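Local coordinates for protein glycine cleavage system transcriptional repressor, putative (Vibrio cholerae, PDB 1U8S) that probably represses transcription of the glycine cleavage system genes, as a cytoplasmic regulator built of two ACT domains, at residues Gln5-Thr10 with Ser57-Val62; Tyr92-Tyr97 with Leu175-Asn180; Ala122-Gln127 with Ile143-Arg148. One frame throughout, in Å; residues are numbered along the deposited sequence.

Contact 1 of 3, residues Gln5-Thr10 with Ser57-Val62; sequences QHLVIT and SNITRV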
ATOM      1  N   GLN B   5      20.877   4.710  -7.068  1.00 57.45           N
ATOM      2  CA  GLN B   5      19.759   4.444  -7.975  1.00 55.53           C
ATOM      3  C   GLN B   5      18.511   3.877  -7.268  1.00 53.67           C
ATOM      4  O   GLN B   5      18.613   3.048  -6.358  1.00 52.73           O
ATOM      5  CB  GLN B   5      20.218   3.483  -9.075  1.00 55.73           C
ATOM      6  CG  GLN B   5      19.110   3.036 -10.008  1.00 57.07           C
ATOM      7  CD  GLN B   5      18.561   4.164 -10.862  1.00 58.19           C
ATOM      8  OE1 GLN B   5      17.502   4.029 -11.479  1.00 58.84           O
ATOM      9  NE2 GLN B   5      19.285   5.276 -10.917  1.00 58.83           N
ATOM     10  N   HIS B   6      17.337   4.328  -7.699  1.00 51.19           N
ATOM     11  CA  HIS B   6      16.077   3.895  -7.108  1.00 49.19           C
ATOM     12  C   HIS B   6      15.327   2.925  -7.996  1.00 48.14           C
ATOM     13  O   HIS B   6      15.352   3.043  -9.217  1.00 49.79           O
ATOM     14  CB  HIS B   6      15.174   5.096  -6.826  1.00 47.89           C
ATOM     15  CG  HIS B   6      15.734   6.061  -5.832  1.00 47.83           C
ATOM     16  ND1 HIS B   6      16.937   6.707  -6.016  1.00 48.10           N
ATOM     17  CD2 HIS B   6      15.240   6.518  -4.657  1.00 48.86           C
ATOM     18  CE1 HIS B   6      17.159   7.523  -5.000  1.00 48.06           C
ATOM     19  NE2 HIS B   6      16.143   7.427  -4.162  1.00 48.79           N
ATOM     20  N   LEU B   7      14.637   1.980  -7.365  1.00 45.61           N
ATOM     21  CA  LEU B   7      13.864   0.973  -8.077  1.00 43.40           C
ATOM     22  C   LEU B   7      12.517   0.792  -7.387  1.00 42.82           C
ATOM     23  O   LEU B   7      12.406   0.950  -6.166  1.00 41.84           O
ATOM     24  CB  LEU B   7      14.619  -0.362  -8.080  1.00 42.80           C
ATOM     25  CG  LEU B   7      13.970  -1.558  -8.776  1.00 42.93           C
ATOM     26  CD1 LEU B   7      13.946  -1.324 -10.275  1.00 43.15           C
ATOM     27  CD2 LEU B   7      14.749  -2.821  -8.470  1.00 41.65           C
ATOM     28  N   VAL B   8      11.496   0.470  -8.173  1.00 41.00           N
ATOM     29  CA  VAL B   8      10.163   0.251  -7.641  1.00 39.43           C
ATOM     30  C   VAL B   8       9.811  -1.213  -7.819  1.00 40.15           C
ATOM     31  O   VAL B   8       9.943  -1.765  -8.910  1.00 39.39           O
ATOM     32  CB  VAL B   8       9.109   1.103  -8.366  1.00 38.04           C
ATOM     33  CG1 VAL B   8       7.725   0.578  -8.050  1.00 37.66           C
ATOM     34  CG2 VAL B   8       9.226   2.554  -7.931  1.00 36.41           C
ATOM     35  N   ILE B   9       9.363  -1.843  -6.743  1.00 40.69           N
ATOM     36  CA  ILE B   9       9.012  -3.251  -6.800  1.00 42.13           C
ATOM     37  C   ILE B   9       7.541  -3.539  -6.499  1.00 41.59           C
ATOM     38  O   ILE B   9       6.937  -2.948  -5.604  1.00 40.98           O
ATOM     39  CB  ILE B   9       9.877  -4.075  -5.824  1.00 43.51           C
ATOM     40  CG1 ILE B   9      11.352  -3.977  -6.218  1.00 44.82           C
ATOM     41  CG2 ILE B   9       9.436  -5.533  -5.838  1.00 44.67           C
ATOM     42  CD1 ILE B   9      12.295  -4.630  -5.208  1.00 45.21           C
ATOM     43  N   THR B  10       6.983  -4.463  -7.269  1.00 41.31           N
ATOM     44  CA  THR B  10       5.611  -4.890  -7.111  1.00 42.41           C
ATOM     45  C   THR B  10       5.640  -6.408  -7.012  1.00 42.23           C
ATOM     46  O   THR B  10       6.318  -7.070  -7.791  1.00 42.48           O
ATOM     47  CB  THR B  10       4.752  -4.469  -8.319  1.00 43.05           C
ATOM     48  OG1 THR B  10       4.051  -3.260  -8.003  1.00 45.48           O
ATOM     49  CG2 THR B  10       3.754  -5.551  -8.671  1.00 43.94           C
ATOM     50  N   SER B  57      25.205  -1.215  -9.215  1.00 61.09           N
ATOM     51  CA  SER B  57      25.611  -2.610  -9.102  1.00 61.01           C
ATOM     52  C   SER B  57      24.617  -3.395  -8.236  1.00 59.16           C
ATOM     53  O   SER B  57      24.123  -4.453  -8.644  1.00 58.84           O
ATOM     54  CB  SER B  57      27.021  -2.690  -8.496  1.00 62.87           C
ATOM     55  OG  SER B  57      27.447  -4.039  -8.343  1.00 66.17           O
ATOM     56  N   ASN B  58      24.324  -2.863  -7.048  1.00 56.77           N
ATOM     57  CA  ASN B  58      23.405  -3.508  -6.111  1.00 54.70           C
ATOM     58  C   ASN B  58      21.968  -3.624  -6.609  1.00 53.28           C
ATOM     59  O   ASN B  58      21.296  -4.623  -6.367  1.00 52.09           O
ATOM     60  CB  ASN B  58      23.435  -2.776  -4.771  1.00 54.48           C
ATOM     61  CG  ASN B  58      24.738  -2.993  -4.024  1.00 52.86           C
ATOM     62  OD1 ASN B  58      25.348  -4.054  -4.124  1.00 51.81           O
ATOM     63  ND2 ASN B  58      25.161  -1.995  -3.260  1.00 52.21           N
ATOM     64  N   ILE B  59      21.500  -2.589  -7.298  1.00 52.71           N
ATOM     65  CA  ILE B  59      20.162  -2.593  -7.850  1.00 50.88           C
ATOM     66  C   ILE B  59      20.079  -3.730  -8.864  1.00 52.66           C
ATOM     67  O   ILE B  59      19.140  -4.527  -8.838  1.00 53.78           O
ATOM     68  CB  ILE B  59      19.843  -1.257  -8.548  1.00 49.09           C
ATOM     69  CG1 ILE B  59      19.745  -0.140  -7.509  1.00 48.49           C
ATOM     70  CG2 ILE B  59      18.535  -1.370  -9.319  1.00 47.89           C
ATOM     71  CD1 ILE B  59      18.504  -0.235  -6.621  1.00 45.46           C
ATOM     72  N   THR B  60      21.065  -3.816  -9.754  1.00 52.32           N
ATOM     73  CA  THR B  60      21.068  -4.883 -10.745  1.00 53.00           C
ATOM     74  C   THR B  60      20.993  -6.220 -10.016  1.00 53.76           C
ATOM     75  O   THR B  60      20.277  -7.132 -10.437  1.00 53.33           O
ATOM     76  CB  THR B  60      22.341  -4.845 -11.604  1.00 53.06           C
ATOM     77  OG1 THR B  60      22.462  -3.554 -12.212  1.00 52.73           O
ATOM     78  CG2 THR B  60      22.280  -5.904 -12.693  1.00 51.58           C
ATOM     79  N   ARG B  61      21.732  -6.326  -8.911  1.00 55.25           N
ATOM     80  CA  ARG B  61      21.730  -7.548  -8.115  1.00 56.58           C
ATOM     81  C   ARG B  61      20.309  -7.881  -7.706  1.00 56.47           C
ATOM     82  O   ARG B  61      19.923  -9.046  -7.684  1.00 57.14           O
ATOM     83  CB  ARG B  61      22.577  -7.383  -6.858  1.00 57.61           C
ATOM     84  CG  ARG B  61      22.445  -8.545  -5.880  1.00 60.32           C
ATOM     85  CD  ARG B  61      23.137  -9.804  -6.388  1.00 64.32           C
ATOM     86  NE  ARG B  61      22.894 -10.957  -5.517  1.00 66.84           N
ATOM     87  CZ  ARG B  61      23.640 -12.060  -5.512  1.00 68.82           C
ATOM     88  NH1 ARG B  61      24.680 -12.157  -6.332  1.00 70.42           N
ATOM     89  NH2 ARG B  61      23.349 -13.068  -4.692  1.00 67.98           N
ATOM     90  N   VAL B  62      19.538  -6.847  -7.380  1.00 56.80           N
ATOM     91  CA  VAL B  62      18.148  -7.017  -6.974  1.00 56.81           C
ATOM     92  C   VAL B  62      17.275  -7.299  -8.195  1.00 58.41           C
ATOM     93  O   VAL B  62      16.345  -8.104  -8.130  1.00 59.51           O
ATOM     94  CB  VAL B  62      17.608  -5.756  -6.258  1.00 55.44           C
ATOM     95  CG1 VAL B  62      16.156  -5.954  -5.865  1.00 53.80           C
ATOM     96  CG2 VAL B  62      18.442  -5.463  -5.037  1.00 53.97           C
TER
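The backbone N of V62 is the best-held polar atom, gripped by two carbonyls. V62 N gives the regular helical bond to N58 O at 3.0 Å and a weak one to I59 O. Both stay inside helix 56-71, and no hydrogen bond crosses to residues 5-10. The contact is helix-on-sheet packing in an ACT domain, a beta-alpha-beta-beta-alpha-beta fold of the ferredoxin-like type. Residues 5-10 of its first strand and 57-62 of its second helix run nearly parallel, at 18°, with axes 8.8 Å apart at closest approach. Q5, L7 and I9 point at the helix; I59 and V62 point back. L7 has CG anti to its backbone N and slides past I59 in the opposite direction, with L7 CD2 4.1 Å from I59 CG2. The same methyl of L7 also meets V62 CG1. I9 crosses V62 obliquely, and its tip CD1 lies 4.1 Å from V62 CG1. I52 of strand 45-54 adds to this core. V8, on the other face of the strand, packs on V12 of the second subunit. I59 is bent at chi2 (-71°), which sets its CD1 3.3 Å from Q5 O.

Contact 2 of 3, residues Tyr92-Tyr97 with Leu175-Asn180; sequences YTVEVY and LNFIKN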
ATOM      1  N   TYR B  92      -1.279  15.071   8.177  1.00 46.11           N
ATOM      2  CA  TYR B  92      -2.596  14.538   8.446  1.00 44.83           C
ATOM      3  C   TYR B  92      -2.990  13.492   7.449  1.00 42.61           C
ATOM      4  O   TYR B  92      -2.412  13.374   6.364  1.00 41.65           O
ATOM      5  CB  TYR B  92      -3.648  15.638   8.410  1.00 46.60           C
ATOM      6  CG  TYR B  92      -3.586  16.611   9.555  1.00 49.27           C
ATOM      7  CD1 TYR B  92      -4.380  16.439  10.690  1.00 49.94           C
ATOM      8  CD2 TYR B  92      -2.764  17.731   9.488  1.00 50.27           C
ATOM      9  CE1 TYR B  92      -4.360  17.376  11.733  1.00 51.42           C
ATOM     10  CE2 TYR B  92      -2.733  18.669  10.519  1.00 51.55           C
ATOM     11  CZ  TYR B  92      -3.532  18.492  11.634  1.00 52.97           C
ATOM     12  OH  TYR B  92      -3.514  19.451  12.624  1.00 55.04           O
ATOM     13  N   THR B  93      -3.987  12.728   7.853  1.00 40.59           N
ATOM     14  CA  THR B  93      -4.563  11.690   7.034  1.00 40.43           C
ATOM     15  C   THR B  93      -6.020  12.062   7.040  1.00 39.99           C
ATOM     16  O   THR B  93      -6.630  12.149   8.102  1.00 41.95           O
ATOM     17  CB  THR B  93      -4.436  10.282   7.676  1.00 40.37           C
ATOM     18  OG1 THR B  93      -3.102   9.790   7.514  1.00 38.85           O
ATOM     19  CG2 THR B  93      -5.419   9.312   7.024  1.00 39.78           C
ATOM     20  N   VAL B  94      -6.578  12.327   5.874  1.00 39.92           N
ATOM     21  CA  VAL B  94      -7.987  12.639   5.828  1.00 39.41           C
ATOM     22  C   VAL B  94      -8.654  11.368   5.351  1.00 39.21           C
ATOM     23  O   VAL B  94      -8.192  10.738   4.396  1.00 40.99           O
ATOM     24  CB  VAL B  94      -8.308  13.796   4.841  1.00 40.14           C
ATOM     25  CG1 VAL B  94      -7.316  14.923   5.034  1.00 42.37           C
ATOM     26  CG2 VAL B  94      -8.266  13.307   3.412  1.00 38.97           C
ATOM     27  N   GLU B  95      -9.709  10.968   6.042  1.00 38.27           N
ATOM     28  CA  GLU B  95     -10.464   9.793   5.656  1.00 40.58           C
ATOM     29  C   GLU B  95     -11.807  10.304   5.165  1.00 40.07           C
ATOM     30  O   GLU B  95     -12.478  11.058   5.863  1.00 39.43           O
ATOM     31  CB  GLU B  95     -10.689   8.874   6.847  1.00 41.28           C
ATOM     32  CG  GLU B  95      -9.439   8.543   7.601  1.00 45.97           C
ATOM     33  CD  GLU B  95      -9.708   7.618   8.769  1.00 49.56           C
ATOM     34  OE1 GLU B  95     -10.776   7.755   9.413  1.00 49.64           O
ATOM     35  OE2 GLU B  95      -8.843   6.762   9.052  1.00 53.53           O
ATOM     36  N   VAL B  96     -12.194   9.906   3.961  1.00 40.64           N
ATOM     37  CA  VAL B  96     -13.464  10.340   3.403  1.00 40.20           C
ATOM     38  C   VAL B  96     -14.395   9.153   3.233  1.00 40.23           C
ATOM     39  O   VAL B  96     -13.950   8.038   2.953  1.00 40.03           O
ATOM     40  CB  VAL B  96     -13.269  11.017   2.031  1.00 40.23           C
ATOM     41  CG1 VAL B  96     -14.588  11.101   1.301  1.00 42.08           C
ATOM     42  CG2 VAL B  96     -12.695  12.401   2.221  1.00 42.14           C
ATOM     43  N   TYR B  97     -15.687   9.397   3.412  1.00 40.59           N
ATOM     44  CA  TYR B  97     -16.679   8.350   3.253  1.00 41.31           C
ATOM     45  C   TYR B  97     -17.889   8.922   2.534  1.00 40.75           C
ATOM     46  O   TYR B  97     -18.589   9.789   3.055  1.00 40.68           O
ATOM     47  CB  TYR B  97     -17.105   7.785   4.605  1.00 43.64           C
ATOM     48  CG  TYR B  97     -17.620   6.381   4.464  1.00 49.37           C
ATOM     49  CD1 TYR B  97     -16.744   5.335   4.182  1.00 52.20           C
ATOM     50  CD2 TYR B  97     -18.987   6.097   4.534  1.00 51.33           C
ATOM     51  CE1 TYR B  97     -17.207   4.029   3.966  1.00 54.82           C
ATOM     52  CE2 TYR B  97     -19.466   4.792   4.319  1.00 53.81           C
ATOM     53  CZ  TYR B  97     -18.564   3.765   4.036  1.00 54.95           C
ATOM     54  OH  TYR B  97     -18.998   2.478   3.828  1.00 58.82           O
ATOM     55  N   LEU B 175     -16.034  13.680   6.482  1.00 47.37           N
ATOM     56  CA  LEU B 175     -14.599  13.845   6.386  1.00 49.54           C
ATOM     57  C   LEU B 175     -14.016  13.665   7.786  1.00 51.07           C
ATOM     58  O   LEU B 175     -14.654  13.988   8.789  1.00 52.53           O
ATOM     59  CB  LEU B 175     -14.302  15.227   5.816  1.00 49.65           C
ATOM     60  CG  LEU B 175     -12.920  15.502   5.247  1.00 51.02           C
ATOM     61  CD1 LEU B 175     -12.987  16.703   4.332  1.00 51.46           C
ATOM     62  CD2 LEU B 175     -11.936  15.742   6.375  1.00 51.97           C
ATOM     63  N   ASN B 176     -12.810  13.122   7.854  1.00 52.55           N
ATOM     64  CA  ASN B 176     -12.173  12.881   9.135  1.00 52.24           C
ATOM     65  C   ASN B 176     -10.704  13.254   8.993  1.00 52.12           C
ATOM     66  O   ASN B 176     -10.104  13.015   7.945  1.00 52.65           O
ATOM     67  CB  ASN B 176     -12.306  11.396   9.491  1.00 53.15           C
ATOM     68  CG  ASN B 176     -12.486  11.158  10.977  1.00 55.86           C
ATOM     69  OD1 ASN B 176     -11.735  10.390  11.589  1.00 56.89           O
ATOM     70  ND2 ASN B 176     -13.494  11.802  11.568  1.00 55.40           N
ATOM     71  N   PHE B 177     -10.136  13.857  10.035  1.00 51.80           N
ATOM     72  CA  PHE B 177      -8.725  14.240  10.038  1.00 50.54           C
ATOM     73  C   PHE B 177      -8.001  13.514  11.161  1.00 50.73           C
ATOM     74  O   PHE B 177      -8.512  13.408  12.274  1.00 49.52           O
ATOM     75  CB  PHE B 177      -8.567  15.738  10.260  1.00 49.83           C
ATOM     76  CG  PHE B 177      -8.977  16.575   9.092  1.00 50.23           C
ATOM     77  CD1 PHE B 177      -8.253  16.542   7.905  1.00 49.81           C
ATOM     78  CD2 PHE B 177     -10.075  17.416   9.180  1.00 49.19           C
ATOM     79  CE1 PHE B 177      -8.616  17.337   6.824  1.00 49.59           C
ATOM     80  CE2 PHE B 177     -10.445  18.214   8.103  1.00 51.39           C
ATOM     81  CZ  PHE B 177      -9.711  18.173   6.922  1.00 50.84           C
ATOM     82  N   ILE B 178      -6.811  13.005  10.866  1.00 52.24           N
ATOM     83  CA  ILE B 178      -6.004  12.310  11.869  1.00 51.91           C
ATOM     84  C   ILE B 178      -4.552  12.720  11.672  1.00 52.01           C
ATOM     85  O   ILE B 178      -3.993  12.529  10.592  1.00 52.17           O
ATOM     86  CB  ILE B 178      -6.049  10.786  11.708  1.00 51.51           C
ATOM     87  CG1 ILE B 178      -7.491  10.292  11.628  1.00 53.33           C
ATOM     88  CG2 ILE B 178      -5.341  10.133  12.875  1.00 50.58           C
ATOM     89  CD1 ILE B 178      -7.586   8.838  11.164  1.00 53.39           C
ATOM     90  N   LYS B 179      -3.941  13.279  12.710  1.00 52.83           N
ATOM     91  CA  LYS B 179      -2.542  13.684  12.634  1.00 53.81           C
ATOM     92  C   LYS B 179      -1.690  12.544  13.182  1.00 54.27           C
ATOM     93  O   LYS B 179      -2.192  11.697  13.921  1.00 53.05           O
ATOM     94  CB  LYS B 179      -2.318  14.951  13.462  1.00 54.78           C
ATOM     95  CG  LYS B 179      -2.715  14.830  14.923  1.00 56.81           C
ATOM     96  CD  LYS B 179      -2.633  16.168  15.657  1.00 59.41           C
ATOM     97  CE  LYS B 179      -1.206  16.695  15.763  1.00 60.19           C
ATOM     98  NZ  LYS B 179      -0.580  17.004  14.441  1.00 60.02           N
ATOM     99  N   ASN B 180      -0.411  12.522  12.823  1.00 55.43           N
ATOM    100  CA  ASN B 180       0.490  11.470  13.294  1.00 58.42           C
ATOM    101  C   ASN B 180       1.712  12.015  14.037  1.00 60.07           C
ATOM    102  O   ASN B 180       2.838  11.511  13.800  1.00 60.73           O
ATOM    103  CB  ASN B 180       0.940  10.613  12.107  1.00 58.14           C
ATOM    104  CG  ASN B 180       1.287  11.448  10.891  1.00 57.10           C
ATOM    105  OD1 ASN B 180       2.453  11.597  10.530  1.00 55.99           O
ATOM    106  ND2 ASN B 180       0.265  12.010  10.261  1.00 58.22           N
TER
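T93 and I178 exchange two backbone hydrogen bonds. This is an antiparallel pairing in the second ACT domain. T93 N reaches I178 O at 2.7 Å, and I178 N returns to T93 O at 2.9 Å. Both donors lie in the plane of the carbonyl they reach, though the N-H directions are bent. E95 N bonds N176 O at 2.8 Å and is straighter (155°), but it sits 27° above the carbonyl plane; the return bond from N176 is weak. Strand 92-100 is an inner strand of the four-stranded sheet, and strand 172-179 is outermost within this chain. Between the hydrogen-bonded pairs, V94 turns its CA-H to N176 O, with 3.0 Å from V94 CA to that oxygen. So N176 O is approached by both E95 N and V94 CA.

T93, E95, N176 and I178 share one face. The extended E95 crosses I178 obliquely, bringing E95 OE2 3.2 Å from I178 CD1. The E95 and N176 side chains lie side by side, pointing the same way, with carboxylate and amide planes 27° apart.

Y92, V94, V96, L175 and F177 share the other face. L155 of helix 155-168 packs on Y92 and F177, and F162 on V96 and L175. Y92 lies alongside K179, with Y92 CE1 3.6 Å from K179 CB. V94 CG1, beside its own backbone N, packs tightly at 3.3 Å from F177 CE1. L175 CD2 sits over one face of the F177 ring, offset toward its rim.

Contact 3 of 3, residues Ala122-Gln127 with Ile143-Arg148; sequences ASLSAQ and IAISAR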
ATOM      1  N   ALA B 122      -3.934   7.382  -0.484  1.00 30.64           N
ATOM      2  CA  ALA B 122      -3.169   6.225  -0.037  1.00 28.88           C
ATOM      3  C   ALA B 122      -4.019   4.962  -0.145  1.00 28.24           C
ATOM      4  O   ALA B 122      -3.500   3.856  -0.271  1.00 30.06           O
ATOM      5  CB  ALA B 122      -2.717   6.420   1.380  1.00 28.76           C
ATOM      6  N   SER B 123      -5.335   5.114  -0.094  1.00 26.48           N
ATOM      7  CA  SER B 123      -6.208   3.948  -0.211  1.00 26.38           C
ATOM      8  C   SER B 123      -7.604   4.348  -0.635  1.00 25.45           C
ATOM      9  O   SER B 123      -8.083   5.430  -0.307  1.00 22.55           O
ATOM     10  CB  SER B 123      -6.277   3.163   1.110  1.00 24.50           C
ATOM     11  OG  SER B 123      -7.068   3.842   2.074  1.00 25.89           O
ATOM     12  N   LEU B 124      -8.256   3.445  -1.353  1.00 26.59           N
ATOM     13  CA  LEU B 124      -9.586   3.707  -1.853  1.00 28.38           C
ATOM     14  C   LEU B 124     -10.386   2.423  -1.938  1.00 29.61           C
ATOM     15  O   LEU B 124      -9.830   1.342  -2.034  1.00 32.11           O
ATOM     16  CB  LEU B 124      -9.476   4.369  -3.235  1.00 28.42           C
ATOM     17  CG  LEU B 124     -10.726   4.802  -4.002  1.00 32.92           C
ATOM     18  CD1 LEU B 124     -10.368   5.866  -5.034  1.00 32.22           C
ATOM     19  CD2 LEU B 124     -11.356   3.590  -4.668  1.00 32.01           C
ATOM     20  N   SER B 125     -11.699   2.562  -1.863  1.00 31.02           N
ATOM     21  CA  SER B 125     -12.634   1.453  -1.975  1.00 31.51           C
ATOM     22  C   SER B 125     -13.934   2.094  -2.467  1.00 31.28           C
ATOM     23  O   SER B 125     -14.344   3.148  -1.972  1.00 27.85           O
ATOM     24  CB  SER B 125     -12.856   0.752  -0.627  1.00 32.85           C
ATOM     25  OG  SER B 125     -13.702   1.491   0.247  1.00 36.72           O
ATOM     26  N   ALA B 126     -14.545   1.475  -3.473  1.00 32.22           N
ATOM     27  CA  ALA B 126     -15.797   1.946  -4.052  1.00 33.25           C
ATOM     28  C   ALA B 126     -16.551   0.665  -4.354  1.00 34.76           C
ATOM     29  O   ALA B 126     -16.107  -0.142  -5.163  1.00 35.08           O
ATOM     30  CB  ALA B 126     -15.520   2.723  -5.327  1.00 33.56           C
ATOM     31  N   GLN B 127     -17.692   0.471  -3.707  1.00 37.50           N
ATOM     32  CA  GLN B 127     -18.433  -0.762  -3.898  1.00 40.23           C
ATOM     33  C   GLN B 127     -19.901  -0.659  -3.543  1.00 42.66           C
ATOM     34  O   GLN B 127     -20.319   0.225  -2.809  1.00 45.31           O
ATOM     35  CB  GLN B 127     -17.793  -1.863  -3.037  1.00 38.74           C
ATOM     36  CG  GLN B 127     -17.963  -1.650  -1.534  1.00 37.25           C
ATOM     37  CD  GLN B 127     -16.934  -2.397  -0.697  1.00 37.70           C
ATOM     38  OE1 GLN B 127     -16.785  -3.613  -0.816  1.00 38.33           O
ATOM     39  NE2 GLN B 127     -16.219  -1.664   0.164  1.00 34.73           N
ATOM     40  N   ILE B 143     -18.127   4.816  -1.047  1.00 36.92           N
ATOM     41  CA  ILE B 143     -16.749   5.119  -1.431  1.00 34.17           C
ATOM     42  C   ILE B 143     -15.959   5.437  -0.161  1.00 32.37           C
ATOM     43  O   ILE B 143     -16.445   6.139   0.723  1.00 32.35           O
ATOM     44  CB  ILE B 143     -16.689   6.346  -2.403  1.00 33.13           C
ATOM     45  CG1 ILE B 143     -17.433   6.011  -3.705  1.00 31.92           C
ATOM     46  CG2 ILE B 143     -15.238   6.726  -2.708  1.00 31.01           C
ATOM     47  CD1 ILE B 143     -17.503   7.163  -4.719  1.00 29.60           C
ATOM     48  N   ALA B 144     -14.754   4.893  -0.053  1.00 33.04           N
ATOM     49  CA  ALA B 144     -13.899   5.160   1.109  1.00 33.82           C
ATOM     50  C   ALA B 144     -12.497   5.496   0.613  1.00 32.92           C
ATOM     51  O   ALA B 144     -11.850   4.683  -0.052  1.00 33.80           O
ATOM     52  CB  ALA B 144     -13.855   3.956   2.042  1.00 31.46           C
ATOM     53  N   ILE B 145     -12.038   6.694   0.939  1.00 31.31           N
ATOM     54  CA  ILE B 145     -10.726   7.152   0.505  1.00 32.76           C
ATOM     55  C   ILE B 145      -9.883   7.649   1.675  1.00 33.31           C
ATOM     56  O   ILE B 145     -10.396   8.297   2.593  1.00 34.72           O
ATOM     57  CB  ILE B 145     -10.865   8.327  -0.519  1.00 32.86           C
ATOM     58  CG1 ILE B 145     -11.482   7.819  -1.829  1.00 33.87           C
ATOM     59  CG2 ILE B 145      -9.500   9.005  -0.749  1.00 31.89           C
ATOM     60  CD1 ILE B 145     -11.995   8.923  -2.742  1.00 30.51           C
ATOM     61  N   SER B 146      -8.588   7.355   1.637  1.00 33.11           N
ATOM     62  CA  SER B 146      -7.663   7.830   2.666  1.00 35.16           C
ATOM     63  C   SER B 146      -6.622   8.654   1.943  1.00 35.13           C
ATOM     64  O   SER B 146      -6.029   8.188   0.968  1.00 34.61           O
ATOM     65  CB  SER B 146      -6.985   6.667   3.401  1.00 34.84           C
ATOM     66  OG  SER B 146      -7.890   6.071   4.319  1.00 37.29           O
ATOM     67  N   ALA B 147      -6.401   9.878   2.406  1.00 35.00           N
ATOM     68  CA  ALA B 147      -5.422  10.732   1.752  1.00 36.69           C
ATOM     69  C   ALA B 147      -4.579  11.468   2.768  1.00 39.28           C
ATOM     70  O   ALA B 147      -5.004  11.718   3.890  1.00 40.45           O
ATOM     71  CB  ALA B 147      -6.111  11.724   0.828  1.00 36.11           C
ATOM     72  N   ARG B 148      -3.369  11.815   2.360  1.00 42.45           N
ATOM     73  CA  ARG B 148      -2.453  12.503   3.236  1.00 43.21           C
ATOM     74  C   ARG B 148      -2.201  13.922   2.767  1.00 43.82           C
ATOM     75  O   ARG B 148      -1.911  14.154   1.595  1.00 44.10           O
ATOM     76  CB  ARG B 148      -1.144  11.723   3.302  1.00 43.12           C
ATOM     77  CG  ARG B 148      -1.308  10.335   3.896  1.00 43.68           C
ATOM     78  CD  ARG B 148      -0.021   9.549   3.811  1.00 47.37           C
ATOM     79  NE  ARG B 148      -0.122   8.235   4.436  1.00 51.90           N
ATOM     80  CZ  ARG B 148       0.834   7.312   4.392  1.00 53.76           C
ATOM     81  NH1 ARG B 148       1.971   7.565   3.748  1.00 53.71           N
ATOM     82  NH2 ARG B 148       0.650   6.138   4.988  1.00 52.88           N
TER
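L124 and I145 lie side by side and point the same way from adjacent strands. L124 has CG anti to its backbone N; I145 has CG1 beside its own. These torsions bring L124 CG 3.8 Å from I145 CG1, and L124 CD1 also touches I145 CG1. Next along the same face, A126 CB meets I143 CG1 at 4.1 Å. T107, T111 and F114 of helix 107-116 pack against this apolar face.

The opposite face carries small side chains: S123, S125, A144 and S146. Both S123 and S125 hold OG in the crowded position between backbone N and carbonyl carbon (chi1 74° and 76°). That turns each hydroxyl across to the neighbouring strand. S123 OG comes 3.1 Å from S146 CB, and S125 OG comes equally near A144 CB at 3.1 Å. S146 takes the other course, with OG anti to its carbonyl carbon.

The strands form an antiparallel pair in the sheet of the second ACT domain, joining strand 120-128 to strand 141-149. S146 N bonds S123 O at 2.8 Å, and A144 N bonds S125 O at 2.6 Å. A classic beta bulge interrupts the pairing, where A122 and S123 both face S146. S146 O takes a nearly straight bond (175°) from A122 N at 2.7 Å, plus a weak one from S123 N.

The far edge of strand 120-128 meets the second subunit. L124 O accepts a hydrogen bond from S37 OG of that subunit, and I34 of the second subunit packs on L124. At the bulge, A122 CB approaches R148 NE to 4.4 Å.

Overall arrangement
Contact 1 belongs to the N-terminal ACT domain; contacts 2 and 3 share the sheet of the second. Contact 1 closes along the chain before contact 2 opens, and contact 3 is nested inside the loop that contact 2 closes. Contact 1 lies across the chain's centre from the others: its centre is 33 Å from that of contact 2 and 29 Å from that of contact 3. Contacts 2 and 3 are 11 Å apart between centres and touch through neighbouring strands 92-100 and 141-149. Contacts 1 and 3 both reach the second subunit. Strand 120-128 meets strand 33-42 of the second subunit, so one chain's second domain packs on the other's first, consistent with a domain-swapped dimer.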